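Local coordinates for ABM domain-containing protein (Deinococcus radiodurans, PDB 3E8O), which is probably an antibiotic biosynthesis monooxygenase with a ferredoxin-like fold, likely acting as an oxidoreductase, at the interface of chains A and B. Numbering follows the deposited sequence. Chains: chain A/B, uncharacterized protein with ferredoxin-like fold.

Contact 1: the interface of chains A and B. Residues chain A 57-62, 69, 71; chain B 57-62, 69, 71.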
loop_
_atom_site.group_PDB
_atom_site.type_symbol
_atom_site.label_atom_id
_atom_site.label_comp_id
_atom_site.label_asym_id
_atom_site.label_seq_id
_atom_site.Cartn_x
_atom_site.Cartn_y
_atom_site.Cartn_z
ATOM N N LEU A 57 -4.542 1.042 -5.831
ATOM C CA LEU A 57 -3.237 0.527 -6.207
ATOM C C LEU A 57 -3.093 -0.941 -5.808
ATOM O O LEU A 57 -3.506 -1.373 -4.732
ATOM C CB LEU A 57 -2.119 1.293 -5.484
ATOM C CG LEU A 57 -2.012 2.776 -5.713
ATOM C CD1 LEU A 57 -0.974 3.399 -4.753
ATOM C CD2 LEU A 57 -1.692 3.077 -7.151
ATOM N N VAL A 58 -2.503 -1.695 -6.723
ATOM C CA VAL A 58 -2.189 -3.079 -6.490
ATOM C C VAL A 58 -0.675 -3.221 -6.611
ATOM O O VAL A 58 -0.064 -2.700 -7.553
ATOM C CB VAL A 58 -2.933 -4.023 -7.428
ATOM C CG1 VAL A 58 -4.443 -4.002 -7.127
ATOM C CG2 VAL A 58 -2.697 -3.752 -8.991
ATOM N N SER A 59 -0.052 -3.842 -5.615
ATOM C CA SER A 59 1.425 -3.865 -5.529
ATOM C C SER A 59 1.919 -5.177 -4.968
ATOM O O SER A 59 1.176 -5.930 -4.356
ATOM C CB SER A 59 1.922 -2.647 -4.714
ATOM O OG SER A 59 1.464 -2.683 -3.357
ATOM N N GLU A 60 3.198 -5.412 -5.161
ATOM C CA GLU A 60 3.849 -6.641 -4.704
ATOM C C GLU A 60 4.942 -6.320 -3.698
ATOM O O GLU A 60 5.766 -5.437 -3.903
ATOM C CB GLU A 60 4.441 -7.424 -5.889
ATOM C CG GLU A 60 4.912 -8.808 -5.517
ATOM C CD GLU A 60 5.213 -9.709 -6.706
ATOM O OE1 GLU A 60 5.037 -9.249 -7.845
ATOM O OE2 GLU A 60 5.585 -10.912 -6.476
ATOM N N ASP A 61 4.879 -7.030 -2.588
ATOM C CA ASP A 61 5.766 -6.855 -1.445
ATOM C C ASP A 61 7.203 -7.126 -1.860
ATOM O O ASP A 61 7.502 -8.254 -2.292
ATOM C CB ASP A 61 5.306 -7.815 -0.309
ATOM C CG ASP A 61 6.008 -7.558 1.012
ATOM O OD1 ASP A 61 7.103 -6.998 0.995
ATOM O OD2 ASP A 61 5.448 -7.973 2.037
ATOM N N LEU A 62 8.079 -6.129 -1.762
ATOM C CA LEU A 62 9.484 -6.302 -2.139
ATOM C C LEU A 62 10.166 -7.356 -1.231
ATOM O O LEU A 62 11.160 -7.926 -1.632
ATOM C CB LEU A 62 10.264 -4.960 -2.036
ATOM C CG LEU A 62 9.904 -3.898 -3.037
ATOM C CD1 LEU A 62 10.695 -2.649 -2.686
ATOM C CD2 LEU A 62 10.236 -4.371 -4.442
ATOM N N LEU A 69 -0.505 -6.439 -2.111
ATOM C CA LEU A 69 -1.223 -5.428 -1.357
ATOM C C LEU A 69 -2.225 -4.723 -2.270
ATOM O O LEU A 69 -1.927 -4.440 -3.436
ATOM C CB LEU A 69 -0.218 -4.402 -0.773
ATOM C CG LEU A 69 -0.649 -3.251 0.147
ATOM C CD1 LEU A 69 -1.242 -3.752 1.472
ATOM C CD2 LEU A 69 0.550 -2.299 0.434
ATOM N N THR A 71 -4.372 -1.252 -2.009
ATOM C CA THR A 71 -4.459 0.031 -1.313
ATOM C C THR A 71 -5.547 0.866 -1.956
ATOM O O THR A 71 -5.507 1.124 -3.148
ATOM C CB THR A 71 -3.117 0.746 -1.381
ATOM O OG1 THR A 71 -2.111 -0.109 -0.846
ATOM C CG2 THR A 71 -3.125 2.107 -0.667
ATOM N N LEU B 57 5.461 -1.873 5.233
ATOM C CA LEU B 57 5.566 -2.638 4.007
ATOM C C LEU B 57 6.057 -1.746 2.906
ATOM O O LEU B 57 5.622 -0.611 2.740
ATOM C CB LEU B 57 4.199 -3.210 3.622
ATOM C CG LEU B 57 3.511 -4.182 4.580
ATOM C CD1 LEU B 57 2.095 -4.581 4.089
ATOM C CD2 LEU B 57 4.345 -5.452 4.845
ATOM N N VAL B 58 6.960 -2.311 2.128
ATOM C CA VAL B 58 7.467 -1.673 0.929
ATOM C C VAL B 58 7.109 -2.531 -0.275
ATOM O O VAL B 58 7.340 -3.726 -0.268
ATOM C CB VAL B 58 8.972 -1.357 1.022
ATOM C CG1 VAL B 58 9.174 -0.210 2.054
ATOM C CG2 VAL B 58 9.826 -2.609 1.349
ATOM N N SER B 59 6.475 -1.926 -1.284
ATOM C CA SER B 59 5.930 -2.702 -2.400
ATOM C C SER B 59 6.076 -1.933 -3.710
ATOM O O SER B 59 6.330 -0.749 -3.717
ATOM C CB SER B 59 4.469 -3.066 -2.094
ATOM O OG SER B 59 3.640 -1.910 -1.985
ATOM N N GLU B 60 5.956 -2.676 -4.796
ATOM C CA GLU B 60 6.076 -2.160 -6.136
ATOM C C GLU B 60 4.754 -2.300 -6.866
ATOM O O GLU B 60 4.163 -3.379 -6.922
ATOM C CB GLU B 60 7.234 -2.867 -6.868
ATOM C CG GLU B 60 7.561 -2.216 -8.214
ATOM C CD GLU B 60 8.885 -2.644 -8.809
ATOM O OE1 GLU B 60 9.583 -3.466 -8.190
ATOM O OE2 GLU B 60 9.188 -2.167 -9.931
ATOM N N ASP B 61 4.382 -1.190 -7.504
ATOM C CA ASP B 61 3.122 -1.070 -8.238
ATOM C C ASP B 61 3.102 -2.009 -9.414
ATOM O O ASP B 61 3.948 -1.909 -10.303
ATOM C CB ASP B 61 2.956 0.382 -8.674
ATOM C CG ASP B 61 1.590 0.715 -9.217
ATOM O OD1 ASP B 61 0.864 -0.173 -9.634
ATOM O OD2 ASP B 61 1.300 1.920 -9.324
ATOM N N LEU B 62 2.147 -2.933 -9.425
ATOM C CA LEU B 62 2.053 -3.874 -10.527
ATOM C C LEU B 62 1.693 -3.215 -11.834
ATOM O O LEU B 62 1.998 -3.748 -12.870
ATOM C CB LEU B 62 1.016 -4.964 -10.260
ATOM C CG LEU B 62 1.250 -5.911 -9.081
ATOM C CD1 LEU B 62 0.029 -6.750 -8.841
ATOM C CD2 LEU B 62 2.520 -6.773 -9.430
ATOM N N LEU B 69 5.528 1.923 -3.140
ATOM C CA LEU B 69 4.607 2.316 -2.090
ATOM C C LEU B 69 5.217 1.931 -0.737
ATOM O O LEU B 69 5.735 0.814 -0.555
ATOM C CB LEU B 69 3.249 1.613 -2.316
ATOM C CG LEU B 69 2.082 1.844 -1.326
ATOM C CD1 LEU B 69 1.521 3.265 -1.427
ATOM C CD2 LEU B 69 0.956 0.872 -1.470
ATOM N N THR B 71 3.888 1.626 3.001
ATOM C CA THR B 71 2.658 1.516 3.798
ATOM C C THR B 71 3.063 1.341 5.247
ATOM O O THR B 71 3.724 0.353 5.587
ATOM C CB THR B 71 1.832 0.289 3.334
ATOM O OG1 THR B 71 1.514 0.440 1.952
ATOM C CG2 THR B 71 0.550 0.130 4.170
HETATM O O HOH W 1 -1.781 -0.379 -9.285
HETATM O O HOH W 2 7.795 -5.031 2.774
#
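In this ABM-family ferredoxin-like fold, strand 53-61 of each chain meets its twin antiparallel across the two-fold axis, a pairing centred on A:Glu60 and B:Glu60. The N-H of A:Glu60 binds the carbonyl O of B:Glu60 at 2.9 Å from above the carbonyl plane, and the twin bond returns. Further out, each Leu62 N reaches a Val58 O of the other chain in the carbonyl plane and nearly straight (163° at H).

Packing is tightest on the face that carries Ser59 and Leu69. Both serine hydroxyls occupy the crowded position between backbone N and carbonyl carbon (chi1 63°) and meet tip to tip, A:Ser59 OG to B:Ser59 OG 2.7 Å; which one donates is not decided. Beside them the Leu69 side chains, CG anti to the backbone N, cross at about a right angle, with A:Leu69 CD2 3.7 Å from B:Leu69 CD2. The same A:Leu69 methyl lies 3.3 Å from B:Thr71 OG1.

The opposite face is looser. A:Glu60, extended beyond CG, crosses B:Leu62 obliquely, with CB 4.1 Å from B:Leu62 CD2, and A:Val58 CG2 meets B:Leu62 CD1 also at 4.1 Å.

Toward both ends of the pairing, water supplements the direct bonds: water 1 joins A:Val58 N to B:Asp61 OD1, a carboxylate oxygen 2.7 Å away from the water, and water 2 repeats this with the chains exchanged.

Contact 2: the interface of chains A and B. Residues chain A 19, 21, 111-117; chain B 77, 106-110.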
loop_
_atom_site.group_PDB
_atom_site.type_symbol
_atom_site.label_atom_id
_atom_site.label_comp_id
_atom_site.label_asym_id
_atom_site.label_seq_id
_atom_site.Cartn_x
_atom_site.Cartn_y
_atom_site.Cartn_z
HETATM N N MSE A 19 -13.163 10.438 4.328
HETATM C CA MSE A 19 -12.445 9.524 3.419
HETATM C C MSE A 19 -12.202 8.235 4.152
HETATM O O MSE A 19 -12.068 8.204 5.379
HETATM C CB MSE A 19 -11.117 10.080 2.927
HETATM C CG MSE A 19 -10.492 9.323 1.763
HETATM SE SE MSE A 19 -8.800 10.073 1.088
HETATM C CE MSE A 19 -7.647 9.264 2.363
ATOM N N ILE A 21 -9.867 4.603 4.048
ATOM C CA ILE A 21 -8.691 3.898 3.550
ATOM C C ILE A 21 -8.900 2.422 3.732
ATOM O O ILE A 21 -9.270 1.983 4.816
ATOM C CB ILE A 21 -7.464 4.305 4.334
ATOM C CG1 ILE A 21 -7.132 5.792 4.093
ATOM C CG2 ILE A 21 -6.297 3.355 4.011
ATOM C CD1 ILE A 21 -6.010 6.321 5.022
ATOM N N ALA A 111 -10.631 7.851 7.803
ATOM C CA ALA A 111 -9.417 8.664 7.888
ATOM C C ALA A 111 -9.721 10.083 8.276
ATOM O O ALA A 111 -10.703 10.653 7.845
ATOM C CB ALA A 111 -8.689 8.654 6.512
ATOM N N GLY A 112 -8.838 10.636 9.097
ATOM C CA GLY A 112 -8.871 12.054 9.439
ATOM C C GLY A 112 -8.326 12.864 8.270
ATOM O O GLY A 112 -7.984 12.323 7.215
ATOM N N GLU A 113 -8.184 14.173 8.471
ATOM C CA GLU A 113 -7.641 15.031 7.429
ATOM C C GLU A 113 -6.204 14.619 7.106
ATOM O O GLU A 113 -5.440 14.167 7.946
ATOM C CB GLU A 113 -7.633 16.510 7.815
ATOM N N ALA A 114 -5.876 14.781 5.856
ATOM C CA ALA A 114 -4.516 14.486 5.376
ATOM C C ALA A 114 -3.524 15.295 6.155
ATOM O O ALA A 114 -3.668 16.501 6.345
ATOM C CB ALA A 114 -4.381 14.837 3.888
ATOM N N ILE A 115 -2.463 14.615 6.564
ATOM C CA ILE A 115 -1.291 15.232 7.183
ATOM C C ILE A 115 -0.154 15.132 6.139
ATOM O O ILE A 115 0.354 14.052 5.862
ATOM C CB ILE A 115 -0.876 14.488 8.487
ATOM C CG1 ILE A 115 -2.052 14.375 9.478
ATOM C CG2 ILE A 115 0.346 15.185 9.146
ATOM C CD1 ILE A 115 -1.887 13.313 10.552
ATOM N N ASN A 116 0.245 16.269 5.569
ATOM C CA ASN A 116 1.323 16.299 4.569
ATOM C C ASN A 116 2.683 16.219 5.272
ATOM O O ASN A 116 3.131 17.148 5.947
ATOM C CB ASN A 116 1.180 17.498 3.631
ATOM C CG ASN A 116 -0.121 17.456 2.884
ATOM O OD1 ASN A 116 -0.863 18.435 2.879
ATOM N ND2 ASN A 116 -0.434 16.307 2.264
ATOM N N ILE A 117 3.336 15.083 5.127
ATOM C CA ILE A 117 4.611 14.839 5.809
ATOM C C ILE A 117 5.774 15.247 4.940
ATOM O O ILE A 117 6.713 15.927 5.378
ATOM C CB ILE A 117 4.747 13.344 6.205
ATOM C CG1 ILE A 117 3.671 12.965 7.234
ATOM C CG2 ILE A 117 6.149 13.022 6.766
ATOM C CD1 ILE A 117 3.805 13.722 8.591
ATOM N N LEU B 77 0.757 9.017 16.910
ATOM C CA LEU B 77 1.383 10.070 16.117
ATOM C C LEU B 77 2.790 10.321 16.620
ATOM O O LEU B 77 3.739 10.477 15.838
ATOM C CB LEU B 77 0.556 11.354 16.154
ATOM C CG LEU B 77 1.055 12.464 15.229
ATOM C CD1 LEU B 77 0.978 12.061 13.748
ATOM C CD2 LEU B 77 0.361 13.808 15.471
ATOM N N ILE B 106 4.692 11.748 1.027
ATOM C CA ILE B 106 4.221 11.006 2.178
ATOM C C ILE B 106 3.087 11.761 2.832
ATOM O O ILE B 106 3.221 12.954 3.116
ATOM C CB ILE B 106 5.325 10.760 3.201
ATOM C CG1 ILE B 106 6.537 10.097 2.541
ATOM C CG2 ILE B 106 4.763 9.981 4.380
ATOM C CD1 ILE B 106 7.636 9.841 3.526
ATOM N N THR B 107 1.974 11.051 2.992
ATOM C CA THR B 107 0.760 11.594 3.608
ATOM C C THR B 107 0.322 10.642 4.702
ATOM O O THR B 107 0.243 9.425 4.502
ATOM C CB THR B 107 -0.369 11.782 2.565
ATOM O OG1 THR B 107 0.158 12.434 1.412
ATOM C CG2 THR B 107 -1.502 12.606 3.112
ATOM N N ALA B 108 0.009 11.197 5.862
ATOM C CA ALA B 108 -0.456 10.408 6.987
ATOM C C ALA B 108 -1.855 10.804 7.347
ATOM O O ALA B 108 -2.326 11.894 7.018
ATOM C CB ALA B 108 0.492 10.537 8.232
ATOM N N TYR B 109 -2.515 9.855 7.983
ATOM C CA TYR B 109 -3.919 10.020 8.396
ATOM C C TYR B 109 -4.165 9.313 9.709
ATOM O O TYR B 109 -3.748 8.164 9.896
ATOM C CB TYR B 109 -4.862 9.356 7.373
ATOM C CG TYR B 109 -4.635 9.721 5.929
ATOM C CD1 TYR B 109 -3.708 9.028 5.147
ATOM C CD2 TYR B 109 -5.323 10.731 5.343
ATOM C CE1 TYR B 109 -3.502 9.358 3.846
ATOM C CE2 TYR B 109 -5.152 11.023 4.022
ATOM C CZ TYR B 109 -4.206 10.369 3.298
ATOM O OH TYR B 109 -4.036 10.712 1.952
ATOM N N GLU B 110 -4.871 9.980 10.605
ATOM C CA GLU B 110 -5.318 9.299 11.821
ATOM C C GLU B 110 -6.470 8.389 11.443
ATOM O O GLU B 110 -7.379 8.795 10.729
ATOM C CB GLU B 110 -5.743 10.295 12.880
ATOM C CG GLU B 110 -4.468 10.985 13.369
ATOM C CD GLU B 110 -4.570 11.599 14.703
ATOM O OE1 GLU B 110 -5.298 12.586 14.803
ATOM O OE2 GLU B 110 -3.854 11.116 15.621
HETATM O O HOH W 3 -5.606 12.687 10.198
HETATM O O HOH W 4 1.792 14.989 1.341
#
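The aromatic ring of B:Tyr109 forms the apolar centre of this strand-exchange interface, and of the residues here it loses the most surface to its partner, 87 Å². Its CG lies anti to the carbonyl carbon (chi1 -50°), and chi2 of 86° sets the ring plane nearly perpendicular to the plane of CA, CB and CG. Two side-chain tips lie over one face of the ring. Selenomethionine A:Met19, CG anti to the backbone N and the chain bent at chi3, crosses the tyrosine at about a right angle and sets its terminal methyl CE 3.5 Å from B:Tyr109 CE2. A:Ile21 approaches obliquely toward the other side of that face, its CD1 3.6 Å from B:Tyr109 CD1. A:Ala114 CA comes from the opposite face, near CD2 and CE2, while the carbonyl O of A:Gly112 lies at the ring edge, in plane.

Away from the ring, A:Ala114 CB touches B:Thr107 CG2 at 3.7 Å, and A:Ile117 crosses B:Ile106 obliquely through CB and CG2. A:Ile115 lays CB, CG1 and CD1 alongside the carbonyl of B:Ala108.

The same carbonyl is gripped by the backbone: A:Ile115 N donates to B:Ala108 O at 2.8 Å in the carbonyl plane, and B:Ala108 N returns a nearly straight bond to A:Ile115 O (170° at H). A:Gly112 N to B:Glu110 O and A:Ile117 N to B:Ile106 O, both 2.9 Å, flank this pair, the latter with its donor above the carbonyl plane.

At the polar rim, water 3 links B:Glu110 N to A:Glu113 O. Water 4 gathers the A:Asn116 amide ND2, B:Ile106 O and the hydroxyl of B:Thr107, whose side chain runs alongside that of A:Asn116 in the same direction.

Through this pairing the short C-terminal strand 115-118 of chain A crosses over to lie antiparallel on strand 105-110 of chain B, extending the partner's sheet.

The centres of the C-alpha atoms of contact 1 and contact 2 lie about 18 Å apart, and the two have no residue in common. They also draw on different elements: contact 1 uses strands 53-61 and 67-74, whereas contact 2 uses 105-110, 115-118 and the loop 111-114, with Met19 and Ile21 around the start of strand 20-27 and the first residue of helix 77-84. Contact 1 contains both members of each symmetric pair; contact 2 recurs with the chains exchanged. Strand pairing close to the axis is thus combined with reciprocal exchange of C-terminal strands, an arrangement that suggests a stable dimer.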